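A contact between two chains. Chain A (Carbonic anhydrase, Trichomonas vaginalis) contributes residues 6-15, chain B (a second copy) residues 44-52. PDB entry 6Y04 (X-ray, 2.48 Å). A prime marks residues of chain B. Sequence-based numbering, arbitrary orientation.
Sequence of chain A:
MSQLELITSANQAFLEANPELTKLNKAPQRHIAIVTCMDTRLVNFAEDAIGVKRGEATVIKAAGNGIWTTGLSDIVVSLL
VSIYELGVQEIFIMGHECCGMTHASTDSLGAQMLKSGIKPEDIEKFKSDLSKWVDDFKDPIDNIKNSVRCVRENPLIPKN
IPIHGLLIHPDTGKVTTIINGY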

# COMPACT_ATOMS: atom_id res chain seq x y z
N LEU A 6 10.28 13.24 -15.96
CA LEU A 6 11.14 13.39 -14.80
C LEU A 6 11.49 12.01 -14.24
O LEU A 6 12.64 11.77 -13.86
N ILE A 7 10.49 11.12 -14.19
CA ILE A 7 10.65 9.77 -13.70
C ILE A 7 11.58 8.99 -14.64
O ILE A 7 12.51 8.34 -14.17
N THR A 8 11.32 9.08 -15.96
CA THR A 8 12.12 8.42 -16.98
C THR A 8 13.57 8.83 -16.83
O THR A 8 14.48 7.99 -16.82
N SER A 9 13.75 10.15 -16.72
CA SER A 9 15.04 10.81 -16.60
C SER A 9 15.75 10.32 -15.33
O SER A 9 16.90 9.91 -15.39
N ALA A 10 15.04 10.34 -14.19
CA ALA A 10 15.63 9.96 -12.92
C ALA A 10 16.05 8.49 -12.95
O ALA A 10 17.05 8.12 -12.34
N ASN A 11 15.27 7.67 -13.65
CA ASN A 11 15.55 6.24 -13.73
C ASN A 11 16.86 6.01 -14.47
O ASN A 11 17.66 5.17 -14.07
N GLN A 12 17.05 6.75 -15.57
CA GLN A 12 18.26 6.65 -16.36
C GLN A 12 19.47 6.93 -15.46
O GLN A 12 20.41 6.14 -15.41
N ALA A 13 19.39 8.05 -14.72
CA ALA A 13 20.44 8.48 -13.81
C ALA A 13 20.65 7.44 -12.70
O ALA A 13 21.77 7.26 -12.23
N PHE A 14 19.55 6.78 -12.29
CA PHE A 14 19.60 5.83 -11.20
C PHE A 14 20.39 4.60 -11.63
O PHE A 14 21.21 4.10 -10.87
N LEU A 15 20.12 4.13 -12.86
CA LEU A 15 20.73 2.94 -13.42
C LEU A 15 22.22 3.17 -13.66
O LEU A 15 23.03 2.26 -13.54
N ASN B 44 12.52 0.81 0.02
CA ASN B 44 13.73 1.63 0.01
C ASN B 44 14.50 1.40 -1.28
O ASN B 44 15.72 1.25 -1.27
N PHE B 45 13.77 1.39 -2.40
CA PHE B 45 14.35 1.06 -3.69
C PHE B 45 13.56 1.76 -4.80
O PHE B 45 14.11 2.57 -5.54
N ALA B 46 12.26 1.44 -4.88
CA ALA B 46 11.42 1.82 -6.01
C ALA B 46 11.36 3.34 -6.16
O ALA B 46 11.39 3.85 -7.28
N GLU B 47 11.28 4.06 -5.04
CA GLU B 47 11.12 5.50 -5.06
C GLU B 47 12.41 6.15 -5.56
O GLU B 47 12.35 7.09 -6.34
N ASP B 48 13.56 5.64 -5.10
CA ASP B 48 14.82 6.19 -5.57
C ASP B 48 14.96 5.90 -7.06
O ASP B 48 15.51 6.72 -7.80
N ALA B 49 14.44 4.75 -7.49
CA ALA B 49 14.56 4.28 -8.87
C ALA B 49 13.80 5.21 -9.81
O ALA B 49 14.17 5.35 -10.97
N ILE B 50 12.73 5.84 -9.30
CA ILE B 50 11.92 6.74 -10.11
C ILE B 50 12.18 8.20 -9.72
O ILE B 50 11.52 9.10 -10.25
N GLY B 51 13.14 8.44 -8.83
CA GLY B 51 13.51 9.78 -8.41
C GLY B 51 12.43 10.46 -7.57
O GLY B 51 12.28 11.68 -7.61
N VAL B 52 11.67 9.68 -6.82
CA VAL B 52 10.64 10.24 -5.96
C VAL B 52 11.21 10.33 -4.55
O VAL B 52 11.76 9.37 -4.03

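The apolar centre of this contact is Phe14, the residue of the chain A helix with the most surface covered by the other stretch. Its CA-to-CB bond points toward chain B, and chi1 in the t well (176°) with chi2 at 81° lays the ring against the short helix 46-49 of the second copy. Ala49′ sits over one face of that ring: its CA lies 3.8 Å from the centroid of the Phe14 ring and only 13° off the ring normal, a CH-pi contact, while Ala49′ CB adds an apolar touch 4.0 Å from Phe14 CE2. The ring lies close over the backbone, with Phe14 CG 3.7 Å from Ala49′ CA.

The edge of the same ring meets a second aromatic. The CA-to-CB bond of Phe45′, at the N-cap position of the chain B helix, points sideways, but its t rotamer (chi1 -172°, chi2 69°) brings its end nearer. The two rings form an offset edge-to-face pair, the edge of Phe14 toward the face of Phe45′, with centroids 5.8 Å apart and planes at 80°; the closest atoms are Phe14 CZ and Phe45′ CE1 at 3.9 Å. One phenylalanine thus spends its face on an alanine and its edge on another ring.

One turn back along helix A, the CA-to-CB bond of Ala10 also points toward chain B, and here the rule is smallness on both sides. Ala10 CB lies 3.6 Å from Gly51′ CA and 3.7 Å from Ile50′ O. An ideal CB built on Gly51′ would fall 2.3 Å from Ala10 CB, a clash, so the close approach depends on the glycine having no side chain; its positive phi (69°) independently favours glycine as well. A further turn back, the CA-to-CB bond of Ile7 (chi1 m, chi2 t) points sideways, and its CG2 packs 3.9 Å from Ile50′ CB, with Ile7 CG1 3.4 Å from Ile50′ O. Ile50′ itself takes the p rotamer at chi1 and t at chi2. Positions 7, 10 and 14 follow the three- and four-residue spacing that keeps side chains on one side of a helix.

The polar element is Asn11. Its CA-to-CB bond points sideways, but chi1 in the t well carries the amide closer, and Asn11 ND2 donates to Ala49′ O at 3.0 Å with a nearly straight angle of 165°. This is the one hydrogen bond between the stretches. Asn11 CA also approaches this oxygen, Ala49′ O, at 3.2 Å in a CA-H...O contact. Both ends of the amide are also hydrogen-bonded elsewhere in the structure.

At the exposed margin, Asp48′ (chi1 m) contributes without a polar partner across the contact: its CB rests 4.0 Å from Phe14 CE1, and Asp48′ O is 3.6 Å from Phe14 CD1. The CA-to-CB bonds of Thr8 and Gln12 point away from chain B.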

# COMPACT_ATOMS: atom_id res chain seq x y z
CB LEU A 6 10.42 14.22 -13.73
CG LEU A 6 10.38 15.73 -13.94
CD1 LEU A 6 9.53 16.39 -12.86
CD2 LEU A 6 11.78 16.30 -13.94
CB ILE A 7 9.29 9.09 -13.45
CG1 ILE A 7 8.73 9.49 -12.08
CG2 ILE A 7 9.37 7.58 -13.61
CD1 ILE A 7 7.22 9.43 -11.96
CB THR A 8 11.66 8.83 -18.39
OG1 THR A 8 10.32 8.38 -18.54
CG2 THR A 8 12.52 8.25 -19.49
CB SER A 9 14.82 12.30 -16.60
OG SER A 9 16.06 12.98 -16.61
CB ALA A 10 14.66 10.24 -11.79
CB ASN A 11 14.41 5.45 -14.37
CG ASN A 11 14.66 3.96 -14.34
OD1 ASN A 11 14.79 3.33 -15.39
ND2 ASN A 11 14.75 3.38 -13.15
CB GLN A 12 18.18 7.56 -17.58
CG GLN A 12 19.33 7.38 -18.58
CD GLN A 12 19.22 8.28 -19.78
OE1 GLN A 12 18.22 8.27 -20.50
NE2 GLN A 12 20.26 9.07 -20.03
CB ALA A 13 20.08 9.83 -13.22
CB PHE A 14 18.19 5.42 -10.77
CG PHE A 14 18.19 4.35 -9.71
CD1 PHE A 14 18.39 4.68 -8.37
CD2 PHE A 14 18.04 3.02 -10.05
CE1 PHE A 14 18.41 3.69 -7.40
CE2 PHE A 14 18.05 2.03 -9.08
CZ PHE A 14 18.24 2.37 -7.75
CB LEU A 15 20.03 2.57 -14.73
CG LEU A 15 18.66 1.92 -14.60
CD1 LEU A 15 18.03 1.70 -15.96
CD2 LEU A 15 18.73 0.62 -13.81
CB ASN B 44 14.61 1.42 1.24
CG ASN B 44 14.03 2.03 2.50
OD1 ASN B 44 13.33 3.04 2.45
ND2 ASN B 44 14.29 1.42 3.64
CB PHE B 45 14.41 -0.46 -3.87
CG PHE B 45 15.16 -0.91 -5.10
CD1 PHE B 45 16.54 -0.73 -5.19
CD2 PHE B 45 14.50 -1.49 -6.18
CE1 PHE B 45 17.23 -1.12 -6.33
CE2 PHE B 45 15.19 -1.86 -7.32
CZ PHE B 45 16.56 -1.69 -7.39
CB ALA B 46 10.04 1.21 -5.85
CB GLU B 47 10.71 6.05 -3.69
CG GLU B 47 9.37 5.54 -3.23
CD GLU B 47 9.36 4.22 -2.45
OE1 GLU B 47 10.43 3.55 -2.32
OE2 GLU B 47 8.27 3.87 -1.96
CB ASP B 48 16.02 5.64 -4.81
CG ASP B 48 16.07 6.05 -3.34
OD1 ASP B 48 15.33 6.99 -2.95
OD2 ASP B 48 16.85 5.41 -2.60
CB ALA B 49 14.09 2.85 -8.98
CB ILE B 50 10.43 6.36 -10.08
CG1 ILE B 50 9.83 6.41 -8.67
CG2 ILE B 50 10.22 5.00 -10.73
CD1 ILE B 50 8.31 6.46 -8.64
CB VAL B 52 9.34 9.41 -6.04
CG1 VAL B 52 8.46 9.63 -4.83
CG2 VAL B 52 8.57 9.73 -7.31